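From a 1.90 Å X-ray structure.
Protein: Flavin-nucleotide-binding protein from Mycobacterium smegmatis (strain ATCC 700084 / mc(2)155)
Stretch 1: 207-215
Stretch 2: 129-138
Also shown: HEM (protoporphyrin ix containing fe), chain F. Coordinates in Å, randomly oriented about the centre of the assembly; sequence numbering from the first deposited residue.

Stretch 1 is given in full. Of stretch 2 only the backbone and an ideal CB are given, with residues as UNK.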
# COMPACT_ATOMS: atom_id res chain seq x y z
N LEU A 207 26.99 -13.03 -1.59
CA LEU A 207 26.01 -11.96 -1.73
C LEU A 207 26.75 -10.71 -2.07
O LEU A 207 27.72 -10.43 -1.45
CB LEU A 207 25.30 -11.68 -0.46
CG LEU A 207 24.30 -12.63 0.10
CD1 LEU A 207 23.86 -12.07 1.44
CD2 LEU A 207 23.13 -12.81 -0.86
N PRO A 208 26.22 -9.91 -3.01
CA PRO A 208 26.79 -8.64 -3.28
C PRO A 208 26.60 -7.65 -2.16
O PRO A 208 25.69 -7.79 -1.34
CB PRO A 208 26.07 -8.16 -4.55
CG PRO A 208 25.16 -9.20 -5.00
CD PRO A 208 25.11 -10.27 -3.92
N PRO A 209 27.49 -6.65 -2.05
CA PRO A 209 27.39 -5.77 -0.88
C PRO A 209 26.08 -5.08 -0.80
O PRO A 209 25.53 -4.94 0.28
CB PRO A 209 28.49 -4.73 -1.13
CG PRO A 209 29.51 -5.52 -1.86
CD PRO A 209 28.74 -6.42 -2.80
N SER A 210 25.53 -4.69 -1.95
CA SER A 210 24.26 -4.01 -1.96
C SER A 210 23.18 -4.87 -1.37
O SER A 210 22.29 -4.38 -0.69
CB SER A 210 23.86 -3.64 -3.39
OG SER A 210 23.63 -4.75 -4.22
N VAL A 211 23.26 -6.17 -1.62
CA VAL A 211 22.21 -7.01 -1.13
C VAL A 211 22.46 -7.26 0.35
O VAL A 211 21.50 -7.44 1.09
CB VAL A 211 22.17 -8.33 -1.85
CG1 VAL A 211 21.20 -9.30 -1.19
CG2 VAL A 211 21.76 -8.11 -3.28
N ARG A 212 23.71 -7.23 0.79
CA ARG A 212 24.02 -7.39 2.22
C ARG A 212 23.41 -6.28 3.04
O ARG A 212 22.93 -6.53 4.15
CB ARG A 212 25.54 -7.42 2.46
CG ARG A 212 26.23 -8.48 1.64
CD ARG A 212 27.61 -8.87 2.17
NE ARG A 212 28.51 -7.72 2.20
CZ ARG A 212 29.57 -7.59 1.41
NH1 ARG A 212 29.86 -8.53 0.51
NH2 ARG A 212 30.33 -6.51 1.51
N GLY A 213 23.33 -5.10 2.46
CA GLY A 213 22.57 -3.95 2.99
C GLY A 213 21.07 -4.05 3.14
O GLY A 213 20.44 -3.32 3.94
N MET A 214 20.45 -4.95 2.37
CA MET A 214 19.00 -5.10 2.39
C MET A 214 18.60 -5.94 3.61
O MET A 214 18.24 -7.09 3.51
CB MET A 214 18.52 -5.74 1.06
CG MET A 214 18.73 -4.75 -0.09
SD MET A 214 18.45 -5.63 -1.63
CE MET A 214 16.66 -5.53 -1.69
N THR A 215 18.75 -5.32 4.77
CA THR A 215 18.41 -5.95 6.01
C THR A 215 17.72 -4.90 6.92
O THR A 215 17.91 -3.69 6.76
CB THR A 215 19.70 -6.51 6.65
OG1 THR A 215 19.35 -7.53 7.59
CG2 THR A 215 20.52 -5.38 7.31
N UNK A 129 17.61 3.30 -5.70
CA UNK A 129 16.58 3.47 -4.67
C UNK A 129 16.11 2.11 -4.18
O UNK A 129 15.98 1.89 -2.97
CB UNK A 129 15.40 4.28 -5.21
N UNK A 130 15.87 1.22 -5.13
CA UNK A 130 15.27 -0.07 -4.88
C UNK A 130 16.30 -0.95 -4.20
O UNK A 130 15.97 -1.65 -3.25
CB UNK A 130 14.76 -0.71 -6.17
N UNK A 131 17.53 -0.98 -4.74
CA UNK A 131 18.64 -1.88 -4.22
C UNK A 131 19.86 -0.98 -4.13
O UNK A 131 20.53 -0.78 -5.15
CB UNK A 131 18.91 -3.09 -5.12
N UNK A 132 20.10 -0.34 -2.97
CA UNK A 132 21.15 0.68 -2.93
C UNK A 132 22.55 0.21 -3.28
O UNK A 132 23.00 -0.79 -2.74
CB UNK A 132 21.19 1.30 -1.53
N UNK A 133 23.29 0.95 -4.09
CA UNK A 133 24.65 0.53 -4.47
C UNK A 133 24.70 -0.50 -5.59
O UNK A 133 25.78 -0.98 -5.98
CB UNK A 133 25.37 -0.04 -3.25
N UNK A 134 23.54 -0.87 -6.14
CA UNK A 134 23.46 -1.97 -7.06
C UNK A 134 23.97 -1.60 -8.41
O UNK A 134 24.51 -2.44 -9.10
CB UNK A 134 22.02 -2.48 -7.17
N UNK A 135 23.78 -0.34 -8.81
CA UNK A 135 24.17 0.07 -10.14
C UNK A 135 25.68 -0.13 -10.30
O UNK A 135 26.12 -0.51 -11.36
CB UNK A 135 23.77 1.52 -10.40
N UNK A 136 26.45 0.14 -9.27
CA UNK A 136 27.89 0.07 -9.41
C UNK A 136 28.29 -1.38 -9.59
O UNK A 136 29.35 -1.64 -10.09
CB UNK A 136 28.60 0.69 -8.20
N UNK A 137 27.45 -2.33 -9.16
CA UNK A 137 27.76 -3.78 -9.32
C UNK A 137 27.36 -4.41 -10.65
O UNK A 137 27.77 -5.50 -10.96
CB UNK A 137 27.07 -4.57 -8.21
N UNK A 138 26.50 -3.77 -11.42
CA UNK A 138 25.97 -4.36 -12.61
C UNK A 138 26.62 -3.74 -13.87
O UNK A 138 27.04 -2.60 -13.87
CB UNK A 138 24.45 -4.19 -12.64
CHA HEM F . 8.94 -4.11 -15.39
CHB HEM F . 11.04 -3.54 -11.12
CHC HEM F . 15.08 -1.91 -13.25
CHD HEM F . 12.87 -2.28 -17.51
C1A HEM F . 9.18 -4.12 -14.05
C2A HEM F . 8.24 -4.57 -13.09
C3A HEM F . 8.83 -4.38 -11.88
C4A HEM F . 10.12 -3.83 -12.10
CMA HEM F . 8.20 -4.74 -10.56
CAA HEM F . 6.85 -5.13 -13.33
CBA HEM F . 6.80 -6.55 -13.92
CGA HEM F . 5.36 -6.95 -14.11
O1A HEM F . 4.86 -7.84 -13.38
O2A HEM F . 4.65 -6.40 -15.00
C1B HEM F . 12.35 -3.07 -11.33
C2B HEM F . 13.29 -2.88 -10.26
C3B HEM F . 14.44 -2.40 -10.82
C4B HEM F . 14.18 -2.34 -12.30
CMB HEM F . 13.06 -3.12 -8.79
CAB HEM F . 15.66 -2.14 -10.02
CBB HEM F . 16.86 -2.05 -10.56
C1C HEM F . 14.85 -1.82 -14.63
C2C HEM F . 15.69 -1.15 -15.57
C3C HEM F . 15.06 -1.25 -16.81
C4C HEM F . 13.83 -2.00 -16.59
CMC HEM F . 17.01 -0.49 -15.27
CAC HEM F . 15.59 -0.81 -18.12
CBC HEM F . 16.86 -0.43 -18.38
C1D HEM F . 11.63 -2.83 -17.24
C2D HEM F . 10.67 -3.14 -18.33
C3D HEM F . 9.61 -3.65 -17.72
C4D HEM F . 9.89 -3.64 -16.29
CMD HEM F . 10.83 -2.95 -19.81
CAD HEM F . 8.34 -4.17 -18.33
CBD HEM F . 8.39 -5.71 -18.38
CGD HEM F . 7.35 -6.29 -19.32
O1D HEM F . 7.68 -6.85 -20.40
O2D HEM F . 6.14 -6.21 -19.01
NA HEM F . 10.32 -3.67 -13.44
NB HEM F . 12.93 -2.77 -12.51
NC HEM F . 13.70 -2.25 -15.27
ND HEM F . 11.11 -3.15 -16.05
FE HEM F . 11.94 -2.93 -14.37

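Position 129 lies within a helix and its CB finds nothing of stretch 1 within reach, so that stretch sets no preference; it is Arg 129, whose side chain is hydrogen-bonded elsewhere in the structure. At position 130 the CA-to-CB bond runs sideways to stretch 1, and the nearby heme favours a large apolar group. Phe 130 fills this role, its CD2 lying 3.0 Å from CMB of HEM.

Position 131 is the first to leave helical angles (phi/psi -134/92). Its ideal CB is 4.3 Å from SD of Met 214 and 5.1 Å from OG of Ser 210, a setting suited to a medium-sized aliphatic chain such as valine, leucine, isoleucine or methionine. The residue is Ile 131, and its CG2 packs 3.7 Å from SD of Met 214.

At position 132, phi/psi of -60/135 opens a type II turn and is compatible with many residues, proline among them; the CB points sideways, with no atom of stretch 1 close by. Pro 132 makes its nearest contact through the backbone, its O approaching CB of Ser 210 to 3.0 Å. Position 133 is far more restrictive. Its phi of 81° would jam a CB against the preceding carbonyl oxygen, and that CB would also sit 3.9 Å from CB of Ser 210. Glycine is called for, and Gly 133 is found.

The CB at 134 starts out sideways, 4.1 Å from OG of Ser 210, leaving room for a long chain to run beside Ser 210 toward Pro 208; methionine, glutamine, lysine or arginine could follow this path. Arg 134 does so, with CD 3.5 Å from OG of Ser 210 and NH1 3.4 Å from CG of Pro 208.

Positions 135 and 136 are out of reach of stretch 1 and accept many residues; they hold Thr 135 and Ala 136.

Position 137 points toward the start of the helix in stretch 1, where Ser 210 offers a backbone N-H and a hydroxyl. An acceptor on a flexible arm is suggested: glutamate or glutamine would suit, and aspartate would have less reach. Glu 137 meets both groups, OE2 accepting from N of Ser 210 at 2.9 Å and OE1 from OG of Ser 210 at 2.7 Å. The same OE1 forms a salt bridge with NH1 of Arg 134 at 2.9 Å, tying the carboxylate to its own stretch as well.

Position 138, beyond reach of stretch 1, is unconstrained by it and is Leu 138.

Stretch 2, residues 129-138: RFIPGRTAEL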
# COMPACT_ATOMS: atom_id res chain seq x y z
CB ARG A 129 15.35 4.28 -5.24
CG ARG A 129 15.43 5.75 -4.99
CD ARG A 129 16.75 6.26 -5.33
NE ARG A 129 16.91 7.69 -5.19
CZ ARG A 129 17.98 8.31 -5.67
NH1 ARG A 129 18.93 7.61 -6.35
NH2 ARG A 129 18.09 9.62 -5.48
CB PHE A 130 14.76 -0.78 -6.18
CG PHE A 130 13.60 -0.08 -6.89
CD1 PHE A 130 12.62 0.64 -6.18
CD2 PHE A 130 13.47 -0.18 -8.28
CE1 PHE A 130 11.57 1.25 -6.85
CE2 PHE A 130 12.41 0.43 -8.96
CZ PHE A 130 11.47 1.16 -8.25
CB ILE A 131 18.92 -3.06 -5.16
CG1 ILE A 131 17.63 -3.88 -5.46
CG2 ILE A 131 19.97 -4.01 -4.59
CD1 ILE A 131 17.54 -4.49 -6.86
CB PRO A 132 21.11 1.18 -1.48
CG PRO A 132 19.69 0.97 -1.07
CD PRO A 132 19.19 -0.26 -1.80
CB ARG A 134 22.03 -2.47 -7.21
CG ARG A 134 21.82 -3.70 -8.05
CD ARG A 134 22.64 -4.91 -7.53
NE ARG A 134 22.31 -6.14 -8.24
CZ ARG A 134 23.07 -7.21 -8.28
NH1 ARG A 134 24.22 -7.23 -7.64
NH2 ARG A 134 22.71 -8.27 -8.95
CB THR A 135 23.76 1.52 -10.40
OG1 THR A 135 22.34 1.57 -10.63
CG2 THR A 135 24.41 2.08 -11.60
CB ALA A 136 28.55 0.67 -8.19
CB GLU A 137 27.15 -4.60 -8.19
CG GLU A 137 27.59 -4.15 -6.76
CD GLU A 137 26.66 -4.64 -5.63
OE1 GLU A 137 25.61 -5.27 -5.95
OE2 GLU A 137 26.98 -4.37 -4.43
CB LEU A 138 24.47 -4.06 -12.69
CG LEU A 138 23.54 -4.44 -11.56
CD1 LEU A 138 22.27 -3.63 -11.60
CD2 LEU A 138 23.17 -5.88 -11.70
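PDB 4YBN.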